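Local coordinates for RabGAP/TBC protein (Chlamydomonas reinhardtii, PDB 4P17) that probably acts as a GTPase-activating protein for Rab GTPases in the flagellum, using its all-helical TBC domain, at residues R152-A164 with L234-M247. Residues are numbered along the deposited sequence; the frame is centred on the assembly and turned at random.
Sequences RAMNTIVGLMLVA and LCLFSVSLPSETVM
T156 and S238 meet hydroxyl to hydroxyl, and the pair illustrates how a polar relay can be set among mostly apolar side chains. T156 OG1 donates to S238 OG at 2.8 Å, and S238 OG passes its own hydrogen to C235 O, using a lone pair of the carbonyl oxygen within the plane of the carbonyl group, at a C=O...OG angle of 139°. Both hydroxyls lie between their own backbone N and carbonyl carbon (chi1 57° in each), which turns them to face one another. V239 comes in at about a right angle to T156, its CG1 3.2 Å from T156 OG1. C235 O also accepts from S238 N, closing a type I' turn that overlaps the Schellman motif ending helix 226-234, with L236 at positive phi shared by both. In this TBC domain, helix 153-164 thus packs against the helix end and connecting loop before meeting helix 243-256, whose first turn, residues 243-247, runs nearly perpendicular to it (92°). Replacing S238 by an alanine would probably cost T156 OG1 this acceptor and leave C235 O with one grip fewer. Alongside the relay, I157 CD1 meets L236 CD1 at 3.6 Å and also lies against L234 O, which Y189 hydrogen-bonds. Further along, L160 sends CD2 to V246 CG1 (3.7 Å). M247 folds back beyond CB, bringing its methyl CE 3.6 Å from L160 CG; the same CE also touches A164 CB.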
# COMPACT_ATOMS: atom_id res chain seq x y z
N ARG A 152 1.44 -7.13 13.07
CA ARG A 152 1.22 -5.70 13.26
C ARG A 152 1.08 -4.95 11.92
O ARG A 152 0.21 -4.11 11.74
CB ARG A 152 2.39 -5.16 14.08
CG ARG A 152 2.44 -3.68 14.28
CD ARG A 152 3.59 -3.42 15.26
NE ARG A 152 4.03 -2.04 15.30
CZ ARG A 152 5.24 -1.65 15.69
NH1 ARG A 152 6.14 -2.55 16.09
NH2 ARG A 152 5.57 -0.36 15.70
N ALA A 153 1.93 -5.33 10.96
CA ALA A 153 1.90 -4.77 9.61
C ALA A 153 0.48 -4.69 9.06
O ALA A 153 0.12 -3.75 8.38
CB ALA A 153 2.79 -5.64 8.68
N MET A 154 -0.32 -5.70 9.34
CA MET A 154 -1.65 -5.78 8.77
C MET A 154 -2.59 -4.71 9.34
O MET A 154 -3.60 -4.39 8.75
CB MET A 154 -2.22 -7.19 8.97
CG MET A 154 -1.47 -8.30 8.20
SD MET A 154 -1.69 -9.95 8.95
CE MET A 154 -3.41 -10.27 8.52
N ASN A 155 -2.25 -4.14 10.49
CA ASN A 155 -3.14 -3.15 11.10
C ASN A 155 -3.28 -1.93 10.21
O ASN A 155 -4.39 -1.58 9.80
CB ASN A 155 -2.64 -2.74 12.49
CG ASN A 155 -3.71 -2.04 13.30
OD1 ASN A 155 -4.07 -0.89 13.02
ND2 ASN A 155 -4.17 -2.69 14.34
N THR A 156 -2.17 -1.31 9.82
CA THR A 156 -2.27 -0.09 9.03
C THR A 156 -2.70 -0.39 7.58
O THR A 156 -3.38 0.40 6.94
CB THR A 156 -0.94 0.74 9.06
OG1 THR A 156 0.15 -0.04 8.60
CG2 THR A 156 -0.65 1.25 10.50
N ILE A 157 -2.35 -1.57 7.06
CA ILE A 157 -2.87 -1.99 5.76
C ILE A 157 -4.40 -2.02 5.74
O ILE A 157 -5.05 -1.46 4.88
CB ILE A 157 -2.32 -3.39 5.38
CG1 ILE A 157 -0.81 -3.31 5.16
CG2 ILE A 157 -2.98 -3.91 4.09
CD1 ILE A 157 -0.14 -4.62 4.91
N VAL A 158 -5.01 -2.66 6.72
CA VAL A 158 -6.45 -2.77 6.69
C VAL A 158 -7.09 -1.42 6.97
O VAL A 158 -8.18 -1.13 6.45
CB VAL A 158 -6.94 -3.83 7.69
CG1 VAL A 158 -8.47 -3.70 7.91
CG2 VAL A 158 -6.57 -5.17 7.20
N GLY A 159 -6.41 -0.59 7.76
CA GLY A 159 -6.88 0.74 8.04
C GLY A 159 -6.97 1.54 6.75
O GLY A 159 -7.97 2.20 6.48
N LEU A 160 -5.94 1.47 5.92
CA LEU A 160 -6.00 2.21 4.67
C LEU A 160 -6.94 1.55 3.71
O LEU A 160 -7.58 2.23 2.93
CB LEU A 160 -4.60 2.38 4.05
CG LEU A 160 -4.12 3.81 3.83
CD1 LEU A 160 -4.18 4.64 5.07
CD2 LEU A 160 -2.66 3.74 3.32
N MET A 161 -7.05 0.22 3.76
CA MET A 161 -8.03 -0.44 2.92
C MET A 161 -9.45 0.03 3.27
O MET A 161 -10.23 0.37 2.38
CB MET A 161 -7.95 -1.96 3.07
CG MET A 161 -6.78 -2.59 2.38
SD MET A 161 -6.99 -4.37 2.62
CE MET A 161 -5.53 -4.99 1.76
N LEU A 162 -9.75 0.09 4.57
CA LEU A 162 -11.07 0.57 4.99
C LEU A 162 -11.37 1.98 4.44
O LEU A 162 -12.43 2.23 3.90
CB LEU A 162 -11.19 0.54 6.52
CG LEU A 162 -11.38 -0.84 7.16
CD1 LEU A 162 -11.25 -0.72 8.67
CD2 LEU A 162 -12.71 -1.49 6.76
N VAL A 163 -10.41 2.88 4.55
CA VAL A 163 -10.64 4.24 4.10
C VAL A 163 -10.78 4.31 2.58
O VAL A 163 -11.64 5.04 2.07
CB VAL A 163 -9.52 5.18 4.60
CG1 VAL A 163 -9.70 6.53 4.03
CG2 VAL A 163 -9.53 5.28 6.13
N ALA A 164 -9.94 3.58 1.85
CA ALA A 164 -9.98 3.59 0.38
C ALA A 164 -11.23 2.92 -0.17
O ALA A 164 -11.62 3.20 -1.30
CB ALA A 164 -8.75 2.90 -0.20
N LEU A 234 6.65 -4.67 4.35
CA LEU A 234 5.66 -5.37 5.19
C LEU A 234 4.34 -4.59 5.27
O LEU A 234 3.26 -5.17 5.30
CB LEU A 234 6.19 -5.61 6.60
CG LEU A 234 7.35 -6.58 6.78
CD1 LEU A 234 7.80 -6.60 8.23
CD2 LEU A 234 6.96 -7.98 6.29
N CYS A 235 4.45 -3.27 5.36
CA CYS A 235 3.25 -2.44 5.52
C CYS A 235 2.75 -1.90 4.21
O CYS A 235 1.84 -1.11 4.18
CB CYS A 235 3.53 -1.28 6.47
SG CYS A 235 4.04 -1.88 8.11
N LEU A 236 3.35 -2.33 3.11
CA LEU A 236 3.00 -1.88 1.79
C LEU A 236 2.94 -0.36 1.70
O LEU A 236 1.97 0.18 1.18
CB LEU A 236 1.65 -2.44 1.35
CG LEU A 236 1.51 -3.93 1.56
CD1 LEU A 236 0.05 -4.31 1.28
CD2 LEU A 236 2.48 -4.63 0.64
N PHE A 237 3.98 0.27 2.24
CA PHE A 237 4.15 1.73 2.32
C PHE A 237 3.15 2.47 3.20
O PHE A 237 3.22 3.70 3.28
CB PHE A 237 4.15 2.36 0.91
CG PHE A 237 5.25 1.82 0.01
CD1 PHE A 237 6.58 2.15 0.25
CD2 PHE A 237 4.95 0.96 -1.04
CE1 PHE A 237 7.58 1.64 -0.55
CE2 PHE A 237 5.95 0.43 -1.83
CZ PHE A 237 7.27 0.78 -1.59
N SER A 238 2.25 1.77 3.90
CA SER A 238 1.14 2.43 4.51
C SER A 238 1.55 3.30 5.71
O SER A 238 0.83 4.24 6.04
CB SER A 238 0.03 1.44 4.94
OG SER A 238 0.49 0.43 5.84
N VAL A 239 2.69 3.00 6.34
CA VAL A 239 3.18 3.80 7.46
C VAL A 239 4.32 4.74 7.05
O VAL A 239 5.00 5.29 7.90
CB VAL A 239 3.69 2.94 8.64
CG1 VAL A 239 2.64 1.86 9.03
CG2 VAL A 239 4.98 2.27 8.31
N SER A 240 4.53 4.90 5.75
CA SER A 240 5.72 5.57 5.24
C SER A 240 5.41 6.73 4.32
O SER A 240 6.10 7.74 4.36
CB SER A 240 6.58 4.55 4.52
OG SER A 240 7.14 3.66 5.47
N LEU A 241 4.35 6.59 3.51
CA LEU A 241 4.04 7.57 2.48
C LEU A 241 2.68 8.22 2.72
O LEU A 241 1.85 7.65 3.43
CB LEU A 241 4.06 6.94 1.09
CG LEU A 241 5.23 6.05 0.64
CD1 LEU A 241 5.00 5.59 -0.80
CD2 LEU A 241 6.60 6.75 0.78
N PRO A 242 2.47 9.43 2.17
CA PRO A 242 1.14 10.02 2.21
C PRO A 242 0.11 9.08 1.61
O PRO A 242 0.42 8.38 0.68
CB PRO A 242 1.27 11.27 1.35
CG PRO A 242 2.70 11.65 1.52
CD PRO A 242 3.44 10.34 1.54
N SER A 243 -1.09 9.08 2.15
CA SER A 243 -2.06 8.06 1.78
C SER A 243 -2.41 8.01 0.28
O SER A 243 -2.60 6.93 -0.28
CB SER A 243 -3.34 8.25 2.61
OG SER A 243 -4.12 9.29 2.06
N GLU A 244 -2.46 9.15 -0.40
CA GLU A 244 -2.85 9.12 -1.81
C GLU A 244 -1.69 8.56 -2.64
O GLU A 244 -1.89 7.95 -3.70
CB GLU A 244 -3.27 10.50 -2.30
CG GLU A 244 -4.44 11.03 -1.58
CD GLU A 244 -4.89 12.35 -2.09
OE1 GLU A 244 -5.21 12.44 -3.29
OE2 GLU A 244 -4.89 13.31 -1.28
N THR A 245 -0.47 8.73 -2.12
CA THR A 245 0.69 8.19 -2.82
C THR A 245 0.70 6.67 -2.63
O THR A 245 0.96 5.91 -3.58
CB THR A 245 1.95 8.82 -2.31
OG1 THR A 245 1.84 10.23 -2.53
CG2 THR A 245 3.15 8.32 -3.01
N VAL A 246 0.41 6.24 -1.41
CA VAL A 246 0.32 4.81 -1.11
C VAL A 246 -0.66 4.14 -2.07
O VAL A 246 -0.35 3.08 -2.64
CB VAL A 246 -0.14 4.53 0.34
CG1 VAL A 246 -0.30 3.03 0.58
CG2 VAL A 246 0.82 5.10 1.36
N MET A 247 -1.83 4.74 -2.27
CA MET A 247 -2.89 4.07 -3.05
C MET A 247 -2.47 3.89 -4.50
O MET A 247 -2.90 2.95 -5.16
CB MET A 247 -4.21 4.85 -3.02
CG MET A 247 -4.67 5.25 -1.67
SD MET A 247 -5.03 3.84 -0.66
CE MET A 247 -5.69 4.75 0.76